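Local coordinates for protein SSD1 (Saccharomyces cerevisiae S288C, PDB 7AM1) that binds mRNA and represses its translation as a pseudonuclease of the RNase II family, and is implicated in control of the G1 phase of the cell cycle, at residues Phe506-Arg510 with Glu551-Lys555; Thr517-Thr521 with Leu544-Val548; Gln740-Phe746 with Arg776-Leu780; Gln172-Lys178 with His760-Leu764. All coordinates share one frame; numbering follows the deposited sequence.

Interaction 1: Phe506-Arg510 with Glu551-Lys555; sequences FYARR and EIKRK
E551 and R510 join two helices of the RNB domain, 495-510 and 544-568, whose local axes pass 9.9 Å apart at 60°. The ionic part is a side-on salt bridge. R510 NE gives a nearly straight bond (176°) to the syn lone pair of E551 OE1 at 3.0 Å, in the guanidinium plane, while R510 NH1 meets E551 OE2 at 2.9 Å, tilted out of that plane. One turn on, R554 NH1 adds a weak bond to the same OE2, so that two arginines converge on one carboxylate; R554 also pairs with E526, and R510 NH2 reaches the carbonyl of L652. The two guanidinium planes stand nearly perpendicular, and the negative charge of E551 is likely to balance theirs. With an alanine in place of E551, R510 and R554 would be likely to lose the anion they share, and R510 would probably be held less firmly in rotation.

Aromatic packing flanks this network. The ring of Y507 lies obliquely against the carboxylate, its CD1 3.4 Å from E551 CD. F506, with CG anti to its carbonyl carbon (chi1 -70°), sends its ring between the helices, where I552 CA sits at the edge. Y453 meets the F506 ring edge-to-face. The side chains of K555 and F506 cross at about a right angle, and K555 CG makes a CH-pi contact over one face of the ring, 3.9 Å from its centroid.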
loop_
_atom_site.group_PDB
_atom_site.type_symbol
_atom_site.label_atom_id
_atom_site.label_comp_id
_atom_site.label_asym_id
_atom_site.label_seq_id
_atom_site.Cartn_x
_atom_site.Cartn_y
_atom_site.Cartn_z
ATOM N N PHE A 506 8.306 24.452 5.242
ATOM C CA PHE A 506 8.864 23.464 4.322
ATOM C C PHE A 506 7.777 22.928 3.401
ATOM O O PHE A 506 7.958 22.824 2.182
ATOM C CB PHE A 506 9.488 22.285 5.077
ATOM C CG PHE A 506 10.748 22.612 5.826
ATOM C CD1 PHE A 506 11.368 23.838 5.698
ATOM C CD2 PHE A 506 11.334 21.651 6.634
ATOM C CE1 PHE A 506 12.535 24.109 6.390
ATOM C CE2 PHE A 506 12.493 21.914 7.324
ATOM C CZ PHE A 506 13.102 23.145 7.199
ATOM N N TYR A 507 6.635 22.570 3.989
ATOM C CA TYR A 507 5.527 21.994 3.240
ATOM C C TYR A 507 5.004 22.973 2.201
ATOM O O TYR A 507 4.812 22.616 1.033
ATOM C CB TYR A 507 4.425 21.597 4.223
ATOM C CG TYR A 507 3.144 21.107 3.601
ATOM C CD1 TYR A 507 3.116 19.937 2.858
ATOM C CD2 TYR A 507 1.950 21.791 3.792
ATOM C CE1 TYR A 507 1.942 19.473 2.302
ATOM C CE2 TYR A 507 0.766 21.331 3.242
ATOM C CZ TYR A 507 0.767 20.174 2.502
ATOM O OH TYR A 507 -0.413 19.723 1.959
ATOM N N ALA A 508 4.786 24.223 2.613
ATOM C CA ALA A 508 4.241 25.225 1.707
ATOM C C ALA A 508 5.143 25.432 0.501
ATOM O O ALA A 508 4.661 25.640 -0.619
ATOM C CB ALA A 508 4.041 26.545 2.452
ATOM N N ARG A 509 6.458 25.393 0.708
ATOM C CA ARG A 509 7.370 25.531 -0.420
ATOM C C ARG A 509 7.356 24.264 -1.272
ATOM O O ARG A 509 7.410 24.338 -2.505
ATOM C CB ARG A 509 8.771 25.874 0.088
ATOM C CG ARG A 509 9.688 26.467 -0.981
ATOM C CD ARG A 509 11.061 26.831 -0.416
ATOM N NE ARG A 509 11.619 25.725 0.361
ATOM C CZ ARG A 509 11.901 25.763 1.663
ATOM N NH1 ARG A 509 11.721 26.869 2.379
ATOM N NH2 ARG A 509 12.392 24.680 2.247
ATOM N N ARG A 510 7.286 23.090 -0.634
ATOM C CA ARG A 510 7.294 21.837 -1.387
ATOM C C ARG A 510 6.116 21.766 -2.356
ATOM O O ARG A 510 6.281 21.379 -3.518
ATOM C CB ARG A 510 7.265 20.632 -0.442
ATOM C CG ARG A 510 7.468 19.296 -1.169
ATOM C CD ARG A 510 7.455 18.090 -0.230
ATOM N NE ARG A 510 6.188 17.937 0.488
ATOM C CZ ARG A 510 5.035 17.575 -0.072
ATOM N NH1 ARG A 510 3.943 17.466 0.675
ATOM N NH2 ARG A 510 4.967 17.328 -1.375
ATOM N N GLU A 551 7.048 16.076 7.208
ATOM C CA GLU A 551 7.474 17.098 6.258
ATOM C C GLU A 551 8.896 17.562 6.549
ATOM O O GLU A 551 9.621 17.953 5.626
ATOM C CB GLU A 551 6.506 18.279 6.264
ATOM C CG GLU A 551 5.202 18.003 5.517
ATOM C CD GLU A 551 5.407 17.782 4.021
ATOM O OE1 GLU A 551 6.305 18.427 3.434
ATOM O OE2 GLU A 551 4.672 16.953 3.433
ATOM N N ILE A 552 9.321 17.511 7.811
ATOM C CA ILE A 552 10.718 17.798 8.118
ATOM C C ILE A 552 11.618 16.706 7.553
ATOM O O ILE A 552 12.668 16.995 6.971
ATOM C CB ILE A 552 10.909 17.981 9.636
ATOM C CG1 ILE A 552 10.301 19.316 10.082
ATOM C CG2 ILE A 552 12.392 17.919 10.009
ATOM C CD1 ILE A 552 10.164 19.460 11.583
ATOM N N LYS A 553 11.216 15.440 7.692
ATOM C CA LYS A 553 12.011 14.337 7.155
ATOM C C LYS A 553 12.060 14.375 5.632
ATOM O O LYS A 553 13.077 14.002 5.033
ATOM C CB LYS A 553 11.445 13.001 7.634
ATOM C CG LYS A 553 11.761 12.680 9.087
ATOM C CD LYS A 553 11.021 11.444 9.574
ATOM C CE LYS A 553 11.432 11.078 10.991
ATOM N NZ LYS A 553 10.714 9.870 11.490
ATOM N N ARG A 554 10.966 14.792 4.986
ATOM C CA ARG A 554 10.969 14.902 3.530
ATOM C C ARG A 554 11.975 15.947 3.072
ATOM O O ARG A 554 12.684 15.755 2.077
ATOM C CB ARG A 554 9.570 15.249 3.023
ATOM C CG ARG A 554 8.590 14.068 3.048
ATOM C CD ARG A 554 7.166 14.505 2.755
ATOM N NE ARG A 554 6.273 13.352 2.652
ATOM C CZ ARG A 554 5.001 13.415 2.280
ATOM N NH1 ARG A 554 4.454 14.583 1.969
ATOM N NH2 ARG A 554 4.276 12.304 2.214
ATOM N N LYS A 555 12.064 17.056 3.804
ATOM C CA LYS A 555 13.070 18.062 3.496
ATOM C C LYS A 555 14.471 17.508 3.724
ATOM O O LYS A 555 15.366 17.693 2.889
ATOM C CB LYS A 555 12.830 19.311 4.346
ATOM C CG LYS A 555 13.847 20.428 4.126
ATOM C CD LYS A 555 13.766 20.991 2.714
ATOM C CE LYS A 555 14.976 21.834 2.391
ATOM N NZ LYS A 555 14.821 22.563 1.104
#

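Interaction 2: Thr517-Thr521 with Leu544-Val548; sequences TLLPT and LGFVV
L518 packs on V547 and V548 as the loop between helices 495-510 and 523-529 passes the first turn of helix 544-568 in the RNB domain. Just before it, the hydroxyl of T517 bonds to the carbonyl of L519 at 2.6 Å between T517 OG1 and L519 O, a link within the loop that bridges the backbone of L518. The CB of L518 is directed at the helix, with CG anti to the carbonyl carbon (chi1 -69°), and the side-chain atoms divide among three partners. Its CB meets L544 CD1 at 4.0 Å and V547 CG1 at 3.9 Å; its CD1 presses against V548 CG2 at 3.4 Å, closer than usual for two methyl groups. L518 and V547 run past each other in opposite directions, whereas L544 and V548 lie about at right angles to L518. Y507 and Q500 of helix 495-510 also touch L518.

L519 adds a looser contact at the margin, its CD1 4.2 Å from L544 CB and its CD2 equally far from V547 CG2. After the cis peptide bond preceding P520, the chain brings T521 back toward the helix. There CB, OG1 and CG2 of T521 all gather round V547 CG2, the hydroxyl oxygen lying 3.8 Å from that methyl. Because branched aliphatic groups make almost all of this contact, the loop is held against the helix by shape and dispersion, without directional polar bonds between the two segments.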
loop_
_atom_site.group_PDB
_atom_site.type_symbol
_atom_site.label_atom_id
_atom_site.label_comp_id
_atom_site.label_asym_id
_atom_site.label_seq_id
_atom_site.Cartn_x
_atom_site.Cartn_y
_atom_site.Cartn_z
ATOM N N THR A 517 -1.648 24.920 4.908
ATOM C CA THR A 517 -1.670 24.366 6.254
ATOM C C THR A 517 -1.369 22.875 6.177
ATOM O O THR A 517 -1.670 22.219 5.175
ATOM C CB THR A 517 -3.024 24.596 6.927
ATOM O OG1 THR A 517 -4.056 23.970 6.156
ATOM C CG2 THR A 517 -3.312 26.080 7.042
ATOM N N LEU A 518 -0.756 22.343 7.237
ATOM C CA LEU A 518 -0.301 20.955 7.201
ATOM C C LEU A 518 -1.464 19.980 7.064
ATOM O O LEU A 518 -1.293 18.892 6.506
ATOM C CB LEU A 518 0.527 20.642 8.446
ATOM C CG LEU A 518 1.884 21.347 8.507
ATOM C CD1 LEU A 518 2.491 21.247 9.897
ATOM C CD2 LEU A 518 2.838 20.763 7.470
ATOM N N LEU A 519 -2.648 20.345 7.556
ATOM C CA LEU A 519 -3.840 19.548 7.295
ATOM C C LEU A 519 -4.803 20.350 6.421
ATOM O O LEU A 519 -4.863 21.578 6.532
ATOM C CB LEU A 519 -4.548 19.146 8.593
ATOM C CG LEU A 519 -3.755 18.273 9.568
ATOM C CD1 LEU A 519 -4.557 17.994 10.830
ATOM C CD2 LEU A 519 -3.346 16.975 8.915
ATOM N N PRO A 520 -5.575 19.695 5.538
ATOM C CA PRO A 520 -5.640 18.244 5.331
ATOM C C PRO A 520 -4.405 17.681 4.626
ATOM O O PRO A 520 -3.697 18.409 3.932
ATOM C CB PRO A 520 -6.892 18.077 4.462
ATOM C CG PRO A 520 -6.968 19.347 3.687
ATOM C CD PRO A 520 -6.464 20.422 4.612
ATOM N N THR A 521 -4.165 16.386 4.798
ATOM C CA THR A 521 -2.991 15.716 4.257
ATOM C C THR A 521 -3.431 14.579 3.340
ATOM O O THR A 521 -4.609 14.215 3.276
ATOM C CB THR A 521 -2.095 15.205 5.398
ATOM O OG1 THR A 521 -0.804 14.850 4.888
ATOM C CG2 THR A 521 -2.730 14.000 6.095
ATOM N N LEU A 544 -1.577 15.302 12.964
ATOM C CA LEU A 544 -0.773 16.502 12.779
ATOM C C LEU A 544 0.673 16.262 13.187
ATOM O O LEU A 544 1.598 16.658 12.472
ATOM C CB LEU A 544 -1.383 17.654 13.578
ATOM C CG LEU A 544 -0.626 18.980 13.597
ATOM C CD1 LEU A 544 -0.383 19.461 12.176
ATOM C CD2 LEU A 544 -1.396 20.026 14.399
ATOM N N GLY A 545 0.887 15.605 14.328
ATOM C CA GLY A 545 2.246 15.346 14.778
ATOM C C GLY A 545 3.051 14.566 13.757
ATOM O O GLY A 545 4.195 14.913 13.451
ATOM N N PHE A 546 2.461 13.498 13.215
ATOM C CA PHE A 546 3.152 12.744 12.178
ATOM C C PHE A 546 3.472 13.630 10.980
ATOM O O PHE A 546 4.579 13.572 10.434
ATOM C CB PHE A 546 2.320 11.545 11.725
ATOM C CG PHE A 546 2.890 10.855 10.510
ATOM C CD1 PHE A 546 3.870 9.883 10.641
ATOM C CD2 PHE A 546 2.487 11.217 9.233
ATOM C CE1 PHE A 546 4.419 9.260 9.518
ATOM C CE2 PHE A 546 3.035 10.603 8.112
ATOM C CZ PHE A 546 4.000 9.624 8.257
ATOM N N VAL A 547 2.515 14.460 10.557
ATOM C CA VAL A 547 2.707 15.271 9.358
ATOM C C VAL A 547 3.824 16.283 9.576
ATOM O O VAL A 547 4.640 16.530 8.678
ATOM C CB VAL A 547 1.386 15.961 8.970
ATOM C CG1 VAL A 547 1.608 16.984 7.867
ATOM C CG2 VAL A 547 0.356 14.934 8.533
ATOM N N VAL A 548 3.879 16.884 10.769
ATOM C CA VAL A 548 4.945 17.832 11.093
ATOM C C VAL A 548 6.308 17.167 10.943
ATOM O O VAL A 548 7.189 17.663 10.229
ATOM C CB VAL A 548 4.752 18.394 12.515
ATOM C CG1 VAL A 548 6.019 19.095 12.991
ATOM C CG2 VAL A 548 3.587 19.355 12.555
#

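Interaction 3: Gln740-Phe746 with Arg776-Leu780; sequences QVYESSF and RVLEL
V741 CG1 and L778 CB lie only 3.3 Å apart, tighter than usual for two carbons, where two strands of different sheets meet face to face. V741 has CG1 anti to its backbone N (chi1 175°), which directs that methyl at L778 while CG2 lies nearer the carbonyl of R776. L778 in turn covers the turn from 741 to 745. Its CD1 lies 3.3 Å from E743 O and 3.7 Å from Y742 O, and its CD2 touches both the carbonyl of S745 and, at 3.8 Å, CD1 of the F746 ring. L778 crosses F746 about at right angles; further along, L780 CD1 comes up to F746 CE1 at a looser distance. Replacing L778 by an alanine is likely to open a gap under the turn, where CD1 packs, and to strip F746 of its contact with CD2.

At the other end, the poorly ordered side chain of R776 bends back over the strand. Its NH2 approaches Q740 OE1 to 2.9 Å, and V741 O lies over one guanidinium face, but neither has the angle of a hydrogen bond; the ionic partner of this arginine is E885. Backbone turning at R776 belongs to a G1 beta bulge, in which R776 and V777 both face D772.

Residues 740-746 hold the turn and adjoining ends of the hairpin made by strands 732-741 and 745-750, and 776-780 enter strand 777-782, which runs between strands 766-772 and 878-884. The contact packs two antiparallel sheets against each other in the DIS3L2-like C-terminal region, consistent with the OB fold of its family, with A769, F771 and I883 lining its flanks.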
loop_
_atom_site.group_PDB
_atom_site.type_symbol
_atom_site.label_atom_id
_atom_site.label_comp_id
_atom_site.label_asym_id
_atom_site.label_seq_id
_atom_site.Cartn_x
_atom_site.Cartn_y
_atom_site.Cartn_z
ATOM N N GLN A 740 -17.914 5.913 -8.232
ATOM C CA GLN A 740 -18.039 5.681 -9.663
ATOM C C GLN A 740 -19.306 4.876 -9.923
ATOM O O GLN A 740 -19.669 4.000 -9.134
ATOM C CB GLN A 740 -16.825 4.928 -10.228
ATOM C CG GLN A 740 -15.553 5.768 -10.387
ATOM C CD GLN A 740 -15.678 6.825 -11.469
ATOM O OE1 GLN A 740 -15.539 6.540 -12.659
ATOM N NE2 GLN A 740 -15.952 8.052 -11.060
ATOM N N VAL A 741 -19.958 5.162 -11.044
ATOM C CA VAL A 741 -21.157 4.449 -11.463
ATOM C C VAL A 741 -20.861 3.731 -12.771
ATOM O O VAL A 741 -20.199 4.278 -13.659
ATOM C CB VAL A 741 -22.359 5.403 -11.617
ATOM C CG1 VAL A 741 -23.557 4.663 -12.180
ATOM C CG2 VAL A 741 -22.715 6.021 -10.276
ATOM N N TYR A 742 -21.346 2.499 -12.878
ATOM C CA TYR A 742 -21.174 1.686 -14.069
ATOM C C TYR A 742 -22.538 1.171 -14.516
ATOM O O TYR A 742 -23.566 1.442 -13.890
ATOM C CB TYR A 742 -20.203 0.527 -13.813
ATOM C CG TYR A 742 -18.910 0.940 -13.141
ATOM C CD1 TYR A 742 -17.914 1.600 -13.849
ATOM C CD2 TYR A 742 -18.689 0.674 -11.796
ATOM C CE1 TYR A 742 -16.726 1.979 -13.235
ATOM C CE2 TYR A 742 -17.512 1.046 -11.174
ATOM C CZ TYR A 742 -16.531 1.698 -11.897
ATOM O OH TYR A 742 -15.359 2.071 -11.274
ATOM N N GLU A 743 -22.533 0.410 -15.611
ATOM C CA GLU A 743 -23.777 -0.054 -16.214
ATOM C C GLU A 743 -24.546 -1.012 -15.308
ATOM O O GLU A 743 -25.784 -1.022 -15.328
ATOM C CB GLU A 743 -23.469 -0.712 -17.563
ATOM C CG GLU A 743 -22.477 -1.858 -17.488
ATOM C CD GLU A 743 -22.393 -2.632 -18.786
ATOM O OE1 GLU A 743 -22.983 -2.174 -19.791
ATOM O OE2 GLU A 743 -21.739 -3.698 -18.798
ATOM N N SER A 744 -23.851 -1.831 -14.514
ATOM C CA SER A 744 -24.545 -2.805 -13.676
ATOM C C SER A 744 -23.907 -2.907 -12.294
ATOM O O SER A 744 -24.084 -3.921 -11.608
ATOM C CB SER A 744 -24.580 -4.167 -14.396
ATOM O OG SER A 744 -25.205 -5.175 -13.619
ATOM N N SER A 745 -23.203 -1.869 -11.856
ATOM C CA SER A 745 -22.518 -1.868 -10.570
ATOM C C SER A 745 -22.096 -0.436 -10.285
ATOM O O SER A 745 -22.226 0.449 -11.132
ATOM C CB SER A 745 -21.310 -2.806 -10.568
ATOM O OG SER A 745 -20.360 -2.422 -11.550
ATOM N N PHE A 746 -21.602 -0.215 -9.072
ATOM C CA PHE A 746 -21.049 1.085 -8.726
ATOM C C PHE A 746 -20.124 0.914 -7.534
ATOM O O PHE A 746 -20.296 0.000 -6.722
ATOM C CB PHE A 746 -22.146 2.120 -8.430
ATOM C CG PHE A 746 -23.098 1.731 -7.320
ATOM C CD1 PHE A 746 -24.183 0.902 -7.571
ATOM C CD2 PHE A 746 -22.925 2.224 -6.035
ATOM C CE1 PHE A 746 -25.071 0.557 -6.558
ATOM C CE2 PHE A 746 -23.809 1.882 -5.012
ATOM C CZ PHE A 746 -24.884 1.044 -5.279
ATOM N N ARG A 776 -23.895 9.725 -16.150
ATOM C CA ARG A 776 -23.295 8.898 -15.104
ATOM C C ARG A 776 -24.308 8.630 -13.986
ATOM O O ARG A 776 -24.076 8.925 -12.812
ATOM C CB ARG A 776 -22.025 9.563 -14.558
ATOM C CG ARG A 776 -21.032 10.006 -15.632
ATOM C CD ARG A 776 -20.162 8.849 -16.119
ATOM N NE ARG A 776 -19.398 8.263 -15.015
ATOM C CZ ARG A 776 -18.767 7.093 -15.058
ATOM N NH1 ARG A 776 -18.801 6.344 -16.153
ATOM N NH2 ARG A 776 -18.098 6.670 -13.993
ATOM N N VAL A 777 -25.435 8.038 -14.372
ATOM C CA VAL A 777 -26.529 7.762 -13.445
ATOM C C VAL A 777 -27.022 6.345 -13.693
ATOM O O VAL A 777 -27.348 5.981 -14.828
ATOM C CB VAL A 777 -27.691 8.764 -13.596
ATOM C CG1 VAL A 777 -28.913 8.280 -12.829
ATOM C CG2 VAL A 777 -27.271 10.136 -13.102
ATOM N N LEU A 778 -27.081 5.552 -12.630
ATOM C CA LEU A 778 -27.577 4.187 -12.678
ATOM C C LEU A 778 -28.904 4.133 -11.939
ATOM O O LEU A 778 -28.990 4.550 -10.779
ATOM C CB LEU A 778 -26.560 3.228 -12.057
ATOM C CG LEU A 778 -26.995 1.790 -11.793
ATOM C CD1 LEU A 778 -27.146 1.042 -13.098
ATOM C CD2 LEU A 778 -25.975 1.107 -10.894
ATOM N N GLU A 779 -29.937 3.643 -12.611
ATOM C CA GLU A 779 -31.266 3.533 -12.022
ATOM C C GLU A 779 -31.540 2.064 -11.732
ATOM O O GLU A 779 -31.660 1.251 -12.657
ATOM C CB GLU A 779 -32.326 4.140 -12.938
ATOM C CG GLU A 779 -32.190 5.650 -13.075
ATOM C CD GLU A 779 -33.376 6.296 -13.765
ATOM O OE1 GLU A 779 -34.225 5.560 -14.314
ATOM O OE2 GLU A 779 -33.459 7.544 -13.749
ATOM N N LEU A 780 -31.619 1.730 -10.448
ATOM C CA LEU A 780 -31.939 0.381 -10.010
ATOM C C LEU A 780 -33.453 0.233 -9.926
ATOM O O LEU A 780 -34.128 1.064 -9.312
ATOM C CB LEU A 780 -31.299 0.093 -8.651
ATOM C CG LEU A 780 -29.792 0.341 -8.511
ATOM C CD1 LEU A 780 -29.337 0.103 -7.074
ATOM C CD2 LEU A 780 -28.998 -0.538 -9.461
#

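Interaction 4: Gln172-Lys178 with His760-Leu764; sequences QRPTQKK and HGDQL
R173 lies flat on the imidazole of H760, the two planes 6° apart and their centres 3.5 Å from each other. The ring covers one face of the guanidinium, NH2 sitting over its middle, while K178 CA approaches the opposite face near the rim. In the guanidinium plane, and so at its edge, comes the carboxylate of D762. R173 NE bonds to the syn lone pair of D762 OD2 at 2.8 Å and 173°, and R173 NH1 to the syn lone pair of D762 OD1, also at 2.8 Å. The backbone R173 N takes the anti lone pair of OD2 at 2.9 Å, so this one oxygen receives two donors from the same residue.

This network of R173, K178 and D762 ties the start of helix 175-186 and the residues leading into it to the 3-10 turn 761-763, which links strands 755-760 and 766-772 of the C-terminal region. D762 has its CG between the backbone N and the carbonyl carbon (chi1 64°), a setting that presents both oxygens to R173. K178 and D762 approach each other from opposite directions: K178 NZ bonds to D762 O at 3.1 Å from above the carbonyl plane, makes a long salt bridge to D762 OD1, and has its strongest partner in D795 and a further salt bridge to E796. Around the stack, R173 NH2 also reaches D181, and both ring nitrogens of H760 are engaged, ND1 with D154 and NE2 with E185. Q763 CD borders the guanidinium edge 3.6 Å from R173 NH1.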
loop_
_atom_site.group_PDB
_atom_site.type_symbol
_atom_site.label_atom_id
_atom_site.label_comp_id
_atom_site.label_asym_id
_atom_site.label_seq_id
_atom_site.Cartn_x
_atom_site.Cartn_y
_atom_site.Cartn_z
ATOM N N GLN A 172 -25.798 -10.208 -15.322
ATOM C CA GLN A 172 -25.509 -11.319 -14.422
ATOM C C GLN A 172 -24.135 -11.883 -14.773
ATOM O O GLN A 172 -23.937 -12.424 -15.866
ATOM C CB GLN A 172 -26.576 -12.405 -14.517
ATOM C CG GLN A 172 -26.385 -13.520 -13.495
ATOM C CD GLN A 172 -27.269 -14.722 -13.756
ATOM O OE1 GLN A 172 -27.652 -14.989 -14.894
ATOM N NE2 GLN A 172 -27.594 -15.458 -12.702
ATOM N N ARG A 173 -23.189 -11.750 -13.855
ATOM C CA ARG A 173 -21.867 -12.312 -14.075
ATOM C C ARG A 173 -21.925 -13.836 -13.989
ATOM O O ARG A 173 -22.676 -14.383 -13.175
ATOM C CB ARG A 173 -20.884 -11.778 -13.038
ATOM C CG ARG A 173 -20.564 -10.298 -13.181
ATOM C CD ARG A 173 -19.848 -9.782 -11.950
ATOM N NE ARG A 173 -20.701 -9.913 -10.776
ATOM C CZ ARG A 173 -20.273 -9.890 -9.519
ATOM N NH1 ARG A 173 -21.146 -10.026 -8.535
ATOM N NH2 ARG A 173 -18.985 -9.725 -9.244
ATOM N N PRO A 174 -21.137 -14.549 -14.797
ATOM C CA PRO A 174 -21.072 -16.008 -14.651
ATOM C C PRO A 174 -20.549 -16.392 -13.275
ATOM O O PRO A 174 -19.878 -15.612 -12.597
ATOM C CB PRO A 174 -20.099 -16.442 -15.756
ATOM C CG PRO A 174 -20.041 -15.301 -16.705
ATOM C CD PRO A 174 -20.270 -14.066 -15.887
ATOM N N THR A 175 -20.867 -17.620 -12.862
ATOM C CA THR A 175 -20.477 -18.079 -11.531
ATOM C C THR A 175 -18.984 -17.883 -11.275
ATOM O O THR A 175 -18.585 -17.385 -10.216
ATOM C CB THR A 175 -20.868 -19.548 -11.356
ATOM O OG1 THR A 175 -22.295 -19.662 -11.423
ATOM C CG2 THR A 175 -20.373 -20.100 -10.018
ATOM N N GLN A 176 -18.141 -18.274 -12.233
ATOM C CA GLN A 176 -16.697 -18.158 -12.038
ATOM C C GLN A 176 -16.277 -16.702 -11.876
ATOM O O GLN A 176 -15.428 -16.378 -11.035
ATOM C CB GLN A 176 -15.963 -18.803 -13.215
ATOM C CG GLN A 176 -14.444 -18.822 -13.097
ATOM C CD GLN A 176 -13.961 -19.563 -11.861
ATOM O OE1 GLN A 176 -13.149 -19.046 -11.091
ATOM N NE2 GLN A 176 -14.459 -20.780 -11.667
ATOM N N LYS A 177 -16.858 -15.809 -12.676
ATOM C CA LYS A 177 -16.502 -14.398 -12.591
ATOM C C LYS A 177 -16.927 -13.814 -11.251
ATOM O O LYS A 177 -16.153 -13.108 -10.594
ATOM C CB LYS A 177 -17.148 -13.637 -13.748
ATOM C CG LYS A 177 -16.844 -12.150 -13.765
ATOM C CD LYS A 177 -15.346 -11.904 -13.713
ATOM C CE LYS A 177 -14.997 -10.449 -13.951
ATOM N NZ LYS A 177 -13.525 -10.232 -13.833
ATOM N N LYS A 178 -18.161 -14.104 -10.833
ATOM C CA LYS A 178 -18.627 -13.693 -9.513
ATOM C C LYS A 178 -17.687 -14.202 -8.428
ATOM O O LYS A 178 -17.284 -13.447 -7.537
ATOM C CB LYS A 178 -20.054 -14.203 -9.300
ATOM C CG LYS A 178 -20.665 -13.853 -7.959
ATOM C CD LYS A 178 -22.151 -14.229 -7.904
ATOM C CE LYS A 178 -23.020 -13.197 -8.612
ATOM N NZ LYS A 178 -24.468 -13.367 -8.300
ATOM N N HIS A 760 -22.683 -4.826 -6.748
ATOM C CA HIS A 760 -23.008 -5.510 -7.992
ATOM C C HIS A 760 -24.516 -5.685 -8.124
ATOM O O HIS A 760 -25.173 -6.180 -7.201
ATOM C CB HIS A 760 -22.314 -6.870 -8.051
ATOM C CG HIS A 760 -20.824 -6.774 -8.084
ATOM N ND1 HIS A 760 -20.118 -6.573 -9.251
ATOM C CD2 HIS A 760 -19.906 -6.817 -7.090
ATOM C CE1 HIS A 760 -18.828 -6.515 -8.976
ATOM N NE2 HIS A 760 -18.672 -6.659 -7.673
ATOM N N GLY A 761 -25.057 -5.289 -9.277
ATOM C CA GLY A 761 -26.486 -5.425 -9.496
ATOM C C GLY A 761 -26.957 -6.863 -9.400
ATOM O O GLY A 761 -28.058 -7.134 -8.913
ATOM N N ASP A 762 -26.133 -7.806 -9.861
ATOM C CA ASP A 762 -26.515 -9.213 -9.850
ATOM C C ASP A 762 -26.435 -9.839 -8.463
ATOM O O ASP A 762 -26.582 -11.056 -8.342
ATOM C CB ASP A 762 -25.652 -10.008 -10.834
ATOM C CG ASP A 762 -24.187 -10.029 -10.451
ATOM O OD1 ASP A 762 -23.857 -9.656 -9.305
ATOM O OD2 ASP A 762 -23.365 -10.419 -11.309
ATOM N N GLN A 763 -26.178 -9.050 -7.424
ATOM C CA GLN A 763 -26.275 -9.531 -6.050
ATOM C C GLN A 763 -27.373 -8.806 -5.285
ATOM O O GLN A 763 -27.510 -9.005 -4.071
ATOM C CB GLN A 763 -24.924 -9.397 -5.347
ATOM C CG GLN A 763 -23.896 -10.376 -5.906
ATOM C CD GLN A 763 -22.538 -10.251 -5.255
ATOM O OE1 GLN A 763 -22.021 -9.146 -5.079
ATOM N NE2 GLN A 763 -21.946 -11.387 -4.902
ATOM N N LEU A 764 -28.176 -7.999 -5.974
ATOM C CA LEU A 764 -29.281 -7.270 -5.385
ATOM C C LEU A 764 -30.614 -7.791 -5.921
ATOM O O LEU A 764 -30.699 -8.230 -7.072
ATOM C CB LEU A 764 -29.159 -5.773 -5.693
ATOM C CG LEU A 764 -27.859 -5.110 -5.232
ATOM C CD1 LEU A 764 -27.791 -3.659 -5.688
ATOM C CD2 LEU A 764 -27.722 -5.211 -3.718
#

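Overall arrangement
The four contacts form two clusters. Interactions 1 and 2, with centres 11 Å apart, share helix 544-568 of the RNB domain and touch where Y507 and E551 pack on L518; interaction 2 is nested inside the loop closed by interaction 1. Interactions 3 and 4, centres 15 Å apart, lie in and beside the C-terminal region, joined by a probable hydrogen bond from G761 N to S744 O, and their segments alternate along the chain. The clusters are 36 to 47 Å apart between centres. Because interaction 4 pairs segments at least 582 positions apart, it brings an early segment onto the C-terminal sheets and encloses the RNB contacts in sequence.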